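PDB 5F1S: polymeric Immunoglobulin Receptor from Oncorhynchus mykiss, which probably binds polymeric immunoglobulins through its Ig-like ectodomain, serving mucosal immunity as the likely source of secretory component. Local coordinates for residues K61-V69 against F73-Q81; E124-Y135 against K177-R188. All coordinates share one frame; numbering follows the deposited sequence.

Contact 1 (K61-V69 against F73-Q81); sequences KVVMFDDPV and FTVTMTELQ
The carbonyl oxygen of Lys61 is gripped through two donors by Thr78, just past the end of strand 73-77. Thr78 N reaches Lys61 O at 3.1 Å, nearly in line with the C=O bond. Thr78 OG1 comes to Lys61 O from above the carbonyl plane at 3.2 Å. The hydroxyl can do this because chi1 of 62° sets it between its own backbone N and carbonyl carbon. A water donates to the same Lys61 O and to Thr78 O, closing this end of the ladder.

From there the strands run antiparallel, their axes 169° apart. Val63 with Thr76 and Phe65 with Thr74 are the hydrogen-bonded pairs, Thr76 N to Val63 O being the shortest bond at 2.8 Å. In the V-set fold this is the hairpin of strands 62-67 and 72-77 (D and E in immunoglobulin nomenclature); 73-77 is bonded on its other side to strand 16-22, which leaves 62-67 as the outermost strand of its sheet.

Side chains alternate between two faces. Val62, Met64, Val75, Met77 and Phe73 share the face turned to the opposite sheet, where Trp33 touches Val62, Val75 and Met77. Val62 CG2 lies 3.8 Å from Val75 CG1. Met64, bent at chi2 and chi3, brings its sulfur back over the neighbouring strand to meet Phe73: SD is 3.5 Å from CD2, and the line from SD to the ring centroid lies 58° off the normal, an oblique Met-aromatic contact. Asp66 OD1 packs against Phe73 CB at 3.5 Å, yet its carboxylate is held by Tyr22 and Lys31. On the other, more exposed face, the side chains of Val63 and Thr76 come closest through their CB atoms, and a water accepting from Thr74 OG1 donates to Phe65 O.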
loop_
_atom_site.group_PDB
_atom_site.type_symbol
_atom_site.label_atom_id
_atom_site.label_comp_id
_atom_site.label_asym_id
_atom_site.label_seq_id
_atom_site.Cartn_x
_atom_site.Cartn_y
_atom_site.Cartn_z
ATOM N N LYS A 61 -0.846 -14.889 6.890
ATOM C CA LYS A 61 0.061 -15.454 7.899
ATOM C C LYS A 61 1.254 -14.451 7.996
ATOM O O LYS A 61 1.283 -13.405 7.317
ATOM C CB LYS A 61 0.488 -16.892 7.543
ATOM C CG LYS A 61 1.412 -17.638 8.535
ATOM C CD LYS A 61 0.762 -17.814 9.905
ATOM C CE LYS A 61 1.750 -18.359 10.939
ATOM N NZ LYS A 61 1.201 -18.203 12.311
ATOM N N VAL A 62 2.174 -14.748 8.902
ATOM C CA VAL A 62 3.151 -13.804 9.443
ATOM C C VAL A 62 4.513 -14.494 9.436
ATOM O O VAL A 62 4.607 -15.728 9.546
ATOM C CB VAL A 62 2.747 -13.366 10.867
ATOM C CG1 VAL A 62 2.748 -14.559 11.800
ATOM C CG2 VAL A 62 3.665 -12.300 11.388
ATOM N N VAL A 63 5.553 -13.718 9.209
ATOM C CA VAL A 63 6.937 -14.205 9.185
ATOM C C VAL A 63 7.781 -13.255 10.006
ATOM O O VAL A 63 7.577 -12.039 9.952
ATOM C CB VAL A 63 7.514 -14.261 7.749
ATOM C CG1 VAL A 63 8.878 -14.933 7.764
ATOM C CG2 VAL A 63 6.625 -15.030 6.832
ATOM N N MET A 64 8.730 -13.804 10.773
ATOM C CA MET A 64 9.664 -13.042 11.600
ATOM C C MET A 64 11.085 -13.374 11.186
ATOM O O MET A 64 11.401 -14.538 10.946
ATOM C CB MET A 64 9.436 -13.431 13.099
ATOM C CG MET A 64 10.590 -13.269 14.040
ATOM S SD MET A 64 10.625 -11.595 14.600
ATOM C CE MET A 64 9.173 -11.434 15.702
ATOM N N PHE A 65 11.937 -12.364 11.088
ATOM C CA PHE A 65 13.355 -12.568 10.839
ATOM C C PHE A 65 14.135 -11.619 11.735
ATOM O O PHE A 65 14.179 -10.409 11.470
ATOM C CB PHE A 65 13.722 -12.306 9.385
ATOM C CG PHE A 65 15.208 -12.298 9.114
ATOM C CD1 PHE A 65 15.996 -13.335 9.580
ATOM C CD2 PHE A 65 15.803 -11.304 8.380
ATOM C CE1 PHE A 65 17.360 -13.372 9.314
ATOM C CE2 PHE A 65 17.199 -11.339 8.097
ATOM C CZ PHE A 65 17.963 -12.363 8.609
ATOM N N ASP A 66 14.768 -12.150 12.767
ATOM C CA ASP A 66 15.642 -11.340 13.621
ATOM C C ASP A 66 17.053 -11.361 13.083
ATOM O O ASP A 66 17.621 -12.448 12.822
ATOM C CB ASP A 66 15.606 -11.854 15.070
ATOM C CG ASP A 66 16.380 -10.961 16.038
ATOM O OD1 ASP A 66 16.530 -9.743 15.777
ATOM O OD2 ASP A 66 16.810 -11.498 17.087
ATOM N N ASP A 67 17.636 -10.162 12.932
ATOM C CA ASP A 67 18.982 -9.979 12.400
ATOM C C ASP A 67 19.802 -9.201 13.428
ATOM O O ASP A 67 19.929 -7.968 13.362
ATOM C CB ASP A 67 18.969 -9.296 11.034
ATOM C CG ASP A 67 20.351 -9.202 10.415
ATOM O OD1 ASP A 67 21.348 -9.361 11.157
ATOM O OD2 ASP A 67 20.436 -8.926 9.210
ATOM N N PRO A 68 20.369 -9.890 14.408
ATOM C CA PRO A 68 21.072 -9.161 15.486
ATOM C C PRO A 68 22.186 -8.276 15.000
ATOM O O PRO A 68 22.484 -7.266 15.657
ATOM C CB PRO A 68 21.607 -10.285 16.378
ATOM C CG PRO A 68 20.723 -11.448 16.122
ATOM C CD PRO A 68 20.325 -11.332 14.649
ATOM N N VAL A 69 22.849 -8.629 13.905
ATOM C CA VAL A 69 23.940 -7.797 13.390
ATOM C C VAL A 69 23.430 -6.447 12.921
ATOM O O VAL A 69 24.089 -5.417 13.104
ATOM C CB VAL A 69 24.648 -8.536 12.264
ATOM C CG1 VAL A 69 25.698 -7.637 11.623
ATOM C CG2 VAL A 69 25.240 -9.867 12.846
ATOM N N PHE A 73 14.617 -6.674 13.890
ATOM C CA PHE A 73 13.848 -7.823 13.433
ATOM C C PHE A 73 12.719 -7.329 12.549
ATOM O O PHE A 73 12.123 -6.292 12.815
ATOM C CB PHE A 73 13.358 -8.707 14.599
ATOM C CG PHE A 73 12.400 -8.070 15.615
ATOM C CD1 PHE A 73 12.896 -7.388 16.729
ATOM C CD2 PHE A 73 11.023 -8.253 15.514
ATOM C CE1 PHE A 73 12.029 -6.886 17.721
ATOM C CE2 PHE A 73 10.143 -7.751 16.501
ATOM C CZ PHE A 73 10.651 -7.074 17.603
ATOM N N THR A 74 12.471 -8.063 11.471
ATOM C CA THR A 74 11.526 -7.668 10.446
ATOM C C THR A 74 10.342 -8.615 10.514
ATOM O O THR A 74 10.516 -9.848 10.532
ATOM C CB THR A 74 12.201 -7.738 9.076
ATOM O OG1 THR A 74 13.375 -6.924 9.076
ATOM C CG2 THR A 74 11.286 -7.209 7.957
ATOM N N VAL A 75 9.135 -8.041 10.573
ATOM C CA VAL A 75 7.912 -8.808 10.614
ATOM C C VAL A 75 7.184 -8.602 9.291
ATOM O O VAL A 75 6.984 -7.474 8.865
ATOM C CB VAL A 75 7.037 -8.401 11.809
ATOM C CG1 VAL A 75 5.748 -9.200 11.785
ATOM C CG2 VAL A 75 7.769 -8.621 13.137
ATOM N N THR A 76 6.851 -9.692 8.608
ATOM C CA THR A 76 6.135 -9.616 7.346
ATOM C C THR A 76 4.738 -10.186 7.552
ATOM O O THR A 76 4.579 -11.319 8.008
ATOM C CB THR A 76 6.884 -10.394 6.250
ATOM O OG1 THR A 76 8.187 -9.831 6.121
ATOM C CG2 THR A 76 6.141 -10.315 4.906
ATOM N N MET A 77 3.721 -9.409 7.214
ATOM C CA MET A 77 2.353 -9.878 7.277
ATOM C C MET A 77 1.834 -9.858 5.848
ATOM O O MET A 77 1.938 -8.838 5.148
ATOM C CB MET A 77 1.463 -9.015 8.204
ATOM C CG MET A 77 1.944 -9.002 9.658
ATOM S SD MET A 77 0.821 -7.990 10.658
ATOM C CE MET A 77 -0.403 -9.155 10.813
ATOM N N THR A 78 1.305 -10.979 5.406
ATOM C CA THR A 78 0.915 -11.120 4.006
ATOM C C THR A 78 -0.601 -11.175 3.847
ATOM O O THR A 78 -1.362 -11.546 4.758
ATOM C CB THR A 78 1.547 -12.391 3.380
ATOM O OG1 THR A 78 1.056 -13.540 4.079
ATOM C CG2 THR A 78 3.096 -12.339 3.482
ATOM N N GLU A 79 -1.039 -10.803 2.650
ATOM C CA GLU A 79 -2.438 -10.964 2.267
ATOM C C GLU A 79 -3.357 -10.385 3.344
ATOM O O GLU A 79 -4.313 -11.016 3.805
ATOM C CB GLU A 79 -2.779 -12.432 2.007
ATOM C CG GLU A 79 -1.765 -13.209 1.170
ATOM C CD GLU A 79 -2.114 -13.281 -0.292
ATOM O OE1 GLU A 79 -3.032 -12.557 -0.736
ATOM O OE2 GLU A 79 -1.466 -14.075 -1.005
ATOM N N LEU A 80 -3.075 -9.147 3.738
ATOM C CA LEU A 80 -3.800 -8.561 4.849
ATOM C C LEU A 80 -5.274 -8.407 4.518
ATOM O O LEU A 80 -5.631 -7.956 3.430
ATOM C CB LEU A 80 -3.214 -7.200 5.197
ATOM C CG LEU A 80 -1.915 -7.318 5.987
ATOM C CD1 LEU A 80 -1.181 -5.982 5.967
ATOM C CD2 LEU A 80 -2.204 -7.722 7.446
ATOM N N GLN A 81 -6.118 -8.722 5.491
ATOM C CA GLN A 81 -7.563 -8.607 5.375
ATOM C C GLN A 81 -8.070 -7.434 6.193
ATOM O O GLN A 81 -7.446 -6.991 7.155
ATOM C CB GLN A 81 -8.216 -9.913 5.839
ATOM C CG GLN A 81 -7.744 -11.114 5.040
ATOM C CD GLN A 81 -8.050 -10.999 3.582
ATOM O OE1 GLN A 81 -9.208 -11.090 3.188
ATOM N NE2 GLN A 81 -7.033 -10.825 2.769
HETATM O O HOH W 1 -1.220 -11.290 7.616
HETATM O O HOH W 2 15.559 -8.192 10.066
#

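Contact 2 (E124-Y135 against K177-R188)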
loop_
_atom_site.group_PDB
_atom_site.type_symbol
_atom_site.label_atom_id
_atom_site.label_comp_id
_atom_site.label_asym_id
_atom_site.label_seq_id
_atom_site.Cartn_x
_atom_site.Cartn_y
_atom_site.Cartn_z
ATOM N N GLU A 124 4.876 17.296 -20.667
ATOM C CA GLU A 124 4.809 18.244 -21.761
ATOM C C GLU A 124 3.791 17.795 -22.784
ATOM O O GLU A 124 3.644 16.599 -23.049
ATOM C CB GLU A 124 6.164 18.360 -22.459
ATOM C CG GLU A 124 7.208 19.038 -21.652
ATOM C CD GLU A 124 8.359 19.534 -22.504
ATOM O OE1 GLU A 124 8.360 19.290 -23.749
ATOM O OE2 GLU A 124 9.243 20.178 -21.899
ATOM N N GLU A 125 3.099 18.763 -23.367
ATOM C CA GLU A 125 2.239 18.497 -24.502
ATOM C C GLU A 125 2.995 17.683 -25.549
ATOM O O GLU A 125 4.174 17.929 -25.825
ATOM C CB GLU A 125 1.758 19.801 -25.097
ATOM C CG GLU A 125 0.922 19.654 -26.305
ATOM C CD GLU A 125 0.216 20.931 -26.607
ATOM O OE1 GLU A 125 -0.909 21.145 -26.093
ATOM O OE2 GLU A 125 0.802 21.734 -27.352
ATOM N N GLY A 126 2.319 16.671 -26.082
ATOM C CA GLY A 126 2.892 15.792 -27.076
ATOM C C GLY A 126 3.667 14.607 -26.545
ATOM O O GLY A 126 4.111 13.769 -27.346
ATOM N N THR A 127 3.835 14.487 -25.238
ATOM C CA THR A 127 4.519 13.352 -24.655
ATOM C C THR A 127 3.514 12.432 -23.966
ATOM O O THR A 127 2.316 12.720 -23.917
ATOM C CB THR A 127 5.577 13.816 -23.658
ATOM O OG1 THR A 127 4.921 14.333 -22.489
ATOM C CG2 THR A 127 6.447 14.932 -24.287
ATOM N N SER A 128 4.020 11.294 -23.473
ATOM C CA SER A 128 3.182 10.272 -22.856
ATOM C C SER A 128 3.412 10.258 -21.362
ATOM O O SER A 128 4.536 10.453 -20.901
ATOM C CB SER A 128 3.482 8.861 -23.384
ATOM O OG SER A 128 3.156 8.789 -24.747
ATOM N N VAL A 129 2.347 9.960 -20.612
ATOM C CA VAL A 129 2.467 9.734 -19.178
ATOM C C VAL A 129 1.622 8.529 -18.807
ATOM O O VAL A 129 0.694 8.148 -19.525
ATOM C CB VAL A 129 2.049 10.965 -18.344
ATOM C CG1 VAL A 129 3.013 12.085 -18.610
ATOM C CG2 VAL A 129 0.626 11.398 -18.663
ATOM N N THR A 130 1.965 7.932 -17.672
ATOM C CA THR A 130 1.248 6.783 -17.141
ATOM C C THR A 130 0.821 7.053 -15.710
ATOM O O THR A 130 1.556 7.645 -14.927
ATOM C CB THR A 130 2.062 5.538 -17.189
ATOM O OG1 THR A 130 3.218 5.722 -16.375
ATOM C CG2 THR A 130 2.424 5.254 -18.635
ATOM N N VAL A 131 -0.399 6.655 -15.418
ATOM C CA VAL A 131 -1.004 6.720 -14.097
ATOM C C VAL A 131 -1.128 5.289 -13.615
ATOM O O VAL A 131 -1.628 4.434 -14.357
ATOM C CB VAL A 131 -2.393 7.380 -14.161
ATOM C CG1 VAL A 131 -3.073 7.379 -12.801
ATOM C CG2 VAL A 131 -2.335 8.793 -14.748
ATOM N N GLN A 132 -0.704 5.023 -12.391
ATOM C CA GLN A 132 -0.801 3.672 -11.854
ATOM C C GLN A 132 -1.847 3.658 -10.751
ATOM O O GLN A 132 -1.632 4.209 -9.664
ATOM C CB GLN A 132 0.522 3.131 -11.330
ATOM C CG GLN A 132 0.347 1.590 -11.091
ATOM C CD GLN A 132 1.651 0.843 -10.879
ATOM O OE1 GLN A 132 2.736 1.393 -11.064
ATOM N NE2 GLN A 132 1.544 -0.421 -10.507
ATOM N N CYS A 133 -2.990 3.061 -11.050
ATOM C CA CYS A 133 -4.091 2.963 -10.118
ATOM C C CYS A 133 -4.022 1.621 -9.406
ATOM O O CYS A 133 -4.045 0.569 -10.055
ATOM C CB CYS A 133 -5.432 3.074 -10.822
ATOM S SG CYS A 133 -5.612 4.332 -12.184
ATOM N N LEU A 134 -3.985 1.652 -8.094
ATOM C CA LEU A 134 -3.920 0.451 -7.281
ATOM C C LEU A 134 -5.290 0.111 -6.729
ATOM O O LEU A 134 -6.109 0.994 -6.482
ATOM C CB LEU A 134 -2.967 0.653 -6.114
ATOM C CG LEU A 134 -1.614 1.252 -6.503
ATOM C CD1 LEU A 134 -0.827 1.480 -5.204
ATOM C CD2 LEU A 134 -0.854 0.304 -7.388
ATOM N N TYR A 135 -5.556 -1.183 -6.534
ATOM C CA TYR A 135 -6.845 -1.537 -5.968
ATOM C C TYR A 135 -6.755 -2.760 -5.072
ATOM O O TYR A 135 -5.842 -3.569 -5.195
ATOM C CB TYR A 135 -7.884 -1.769 -7.067
ATOM C CG TYR A 135 -7.543 -2.841 -8.028
ATOM C CD1 TYR A 135 -7.784 -4.180 -7.722
ATOM C CD2 TYR A 135 -6.987 -2.545 -9.233
ATOM C CE1 TYR A 135 -7.489 -5.173 -8.624
ATOM C CE2 TYR A 135 -6.670 -3.543 -10.151
ATOM C CZ TYR A 135 -6.947 -4.852 -9.832
ATOM O OH TYR A 135 -6.644 -5.836 -10.739
ATOM N N LYS A 177 -3.764 -6.495 -8.822
ATOM C CA LYS A 177 -3.378 -5.435 -7.874
ATOM C C LYS A 177 -3.503 -4.020 -8.420
ATOM O O LYS A 177 -3.572 -3.093 -7.618
ATOM C CB LYS A 177 -1.896 -5.585 -7.428
ATOM C CG LYS A 177 -1.475 -6.855 -6.794
ATOM C CD LYS A 177 -0.056 -6.708 -6.223
ATOM C CE LYS A 177 1.002 -6.313 -7.259
ATOM N NZ LYS A 177 2.385 -6.325 -6.646
ATOM N N ALA A 178 -3.396 -3.799 -9.732
ATOM C CA ALA A 178 -3.186 -2.462 -10.253
ATOM C C ALA A 178 -3.602 -2.434 -11.698
ATOM O O ALA A 178 -3.509 -3.447 -12.401
ATOM C CB ALA A 178 -1.720 -2.018 -10.174
ATOM N N PHE A 179 -4.050 -1.259 -12.146
ATOM C CA PHE A 179 -4.202 -1.034 -13.577
ATOM C C PHE A 179 -3.520 0.265 -13.935
ATOM O O PHE A 179 -3.504 1.195 -13.135
ATOM C CB PHE A 179 -5.703 -1.077 -14.013
ATOM C CG PHE A 179 -6.629 -0.023 -13.396
ATOM C CD1 PHE A 179 -6.956 1.133 -14.092
ATOM C CD2 PHE A 179 -7.252 -0.251 -12.197
ATOM C CE1 PHE A 179 -7.841 2.053 -13.575
ATOM C CE2 PHE A 179 -8.150 0.666 -11.666
ATOM C CZ PHE A 179 -8.455 1.819 -12.363
ATOM N N THR A 180 -2.853 0.281 -15.077
ATOM C CA THR A 180 -2.129 1.461 -15.538
ATOM C C THR A 180 -2.917 2.117 -16.653
ATOM O O THR A 180 -3.479 1.436 -17.517
ATOM C CB THR A 180 -0.729 1.107 -16.042
ATOM O OG1 THR A 180 -0.840 0.150 -17.102
ATOM C CG2 THR A 180 0.082 0.486 -14.922
ATOM N N VAL A 181 -2.935 3.440 -16.640
ATOM C CA VAL A 181 -3.606 4.234 -17.659
ATOM C C VAL A 181 -2.492 5.004 -18.350
ATOM O O VAL A 181 -1.787 5.792 -17.713
ATOM C CB VAL A 181 -4.676 5.179 -17.078
ATOM C CG1 VAL A 181 -5.364 6.017 -18.182
ATOM C CG2 VAL A 181 -5.725 4.431 -16.278
ATOM N N THR A 182 -2.295 4.756 -19.640
ATOM C CA THR A 182 -1.281 5.474 -20.399
ATOM C C THR A 182 -1.976 6.497 -21.281
ATOM O O THR A 182 -2.808 6.131 -22.112
ATOM C CB THR A 182 -0.425 4.518 -21.239
ATOM O OG1 THR A 182 0.264 3.638 -20.362
ATOM C CG2 THR A 182 0.614 5.299 -22.037
ATOM N N LEU A 183 -1.674 7.779 -21.050
ATOM C CA LEU A 183 -2.104 8.879 -21.905
ATOM C C LEU A 183 -1.010 9.057 -22.951
ATOM O O LEU A 183 0.109 9.457 -22.623
ATOM C CB LEU A 183 -2.310 10.149 -21.083
ATOM C CG LEU A 183 -3.145 9.911 -19.818
ATOM C CD1 LEU A 183 -3.404 11.217 -19.061
ATOM C CD2 LEU A 183 -4.431 9.336 -20.154
ATOM N N LYS A 184 -1.321 8.700 -24.202
ATOM C CA LYS A 184 -0.278 8.424 -25.178
ATOM C C LYS A 184 0.315 9.692 -25.767
ATOM O O LYS A 184 1.514 9.713 -26.095
ATOM C CB LYS A 184 -0.844 7.541 -26.290
ATOM C CG LYS A 184 -0.673 6.068 -26.000
ATOM C CD LYS A 184 -1.879 5.240 -26.430
ATOM C CE LYS A 184 -1.899 4.944 -27.880
ATOM N NZ LYS A 184 -2.676 3.692 -28.142
ATOM N N GLY A 185 -0.483 10.745 -25.903
ATOM C CA GLY A 185 0.041 11.988 -26.437
ATOM C C GLY A 185 -0.729 13.192 -25.933
ATOM O O GLY A 185 -1.750 13.592 -26.500
ATOM N N LEU A 186 -0.220 13.782 -24.862
ATOM C CA LEU A 186 -0.968 14.791 -24.119
ATOM C C LEU A 186 -1.271 16.011 -24.975
ATOM O O LEU A 186 -0.421 16.494 -25.714
ATOM C CB LEU A 186 -0.162 15.215 -22.888
ATOM C CG LEU A 186 0.002 14.140 -21.793
ATOM C CD1 LEU A 186 1.094 14.514 -20.851
ATOM C CD2 LEU A 186 -1.301 13.893 -21.001
ATOM N N ALA A 187 -2.488 16.513 -24.850
ATOM C CA ALA A 187 -2.875 17.801 -25.393
ATOM C C ALA A 187 -3.212 18.715 -24.224
ATOM O O ALA A 187 -3.631 18.252 -23.159
ATOM C CB ALA A 187 -4.072 17.664 -26.331
ATOM N N ARG A 188 -3.011 20.020 -24.408
ATOM C CA ARG A 188 -3.156 20.892 -23.257
ATOM C C ARG A 188 -4.567 20.920 -22.731
ATOM O O ARG A 188 -4.757 21.157 -21.532
ATOM C CB ARG A 188 -2.646 22.304 -23.572
ATOM C CG ARG A 188 -1.264 22.477 -22.925
ATOM C CD ARG A 188 -0.551 23.699 -23.337
ATOM N NE ARG A 188 -0.041 23.597 -24.693
ATOM C CZ ARG A 188 0.705 24.550 -25.257
ATOM N NH1 ARG A 188 1.011 25.629 -24.563
ATOM N NH2 ARG A 188 1.124 24.426 -26.511
HETATM O O HOH W 3 3.676 10.828 -27.456
#
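Cys133 and Phe179 form the tightly packed part of this contact. Cys133 CB sits over the centre of the Phe179 ring, 3.7 Å from the centroid and 13° off the normal, a CH-pi contact; Cys133 SG, 3.5 Å from Phe179 CE1, approaches obliquely. At that ring's edge, in its plane, lies Tyr135 CD2. The Tyr135 ring, swung back by a chi1 of 59°, is met on one face by the carbonyl carbon of Lys177, while its hydroxyl bonds to Asp173. Val131 and Val181 continue this buried face, both touching Trp146.

The reverse face is more exposed and polar, though Thr130 CG2 comes within 3.2 Å of Thr182 OG1. Extended Gln132 has CG 4.0 Å from Thr180 CG2 and NE2 beside the Ala178 methyl, which Leu134 also meets at an apolar end. Beyond the strands, the type II turn from Glu124 to Thr127 is tied on by Gly126 N to Leu186 O (2.8 Å), and Leu186 tucks its methyls against Val129. Farther out, Arg188 grips Glu125 side-on, NE to OE1 at 3.0 Å and NH2 to OE2 at 2.8 Å. Both nitrogens meet the carboxylate from above its plane, the two flat groups being 64° apart.

With Cys133 disulfide-bonded to Cys196 across the two sheets and Trp146 packed nearby, this antiparallel pair has the B and E strand arrangement of an immunoglobulin V-set domain.

How the contacts relate
Along the chain contact 1 closes before contact 2 opens, each within a different V-set domain, so they share no strand or sheet. Their centres stand 34 Å apart on opposite sides of the chain's centre, and their nearest atoms are about 8 Å apart without touching. Strands 72-77 and 178-183 hold equivalent places in the two domains, but contact 1 pairs the former with the outermost strand 62-67 of its sheet, through a local hairpin, whereas contact 2 pairs the latter with 129-135 across 41 intervening residues. Arg14 and Gln137 link the domains: Arg14 bonds to Tyr135 O and Lys177 O, and Gln137 to Gln81, consistent with a defined arrangement of the two domains in this crystal.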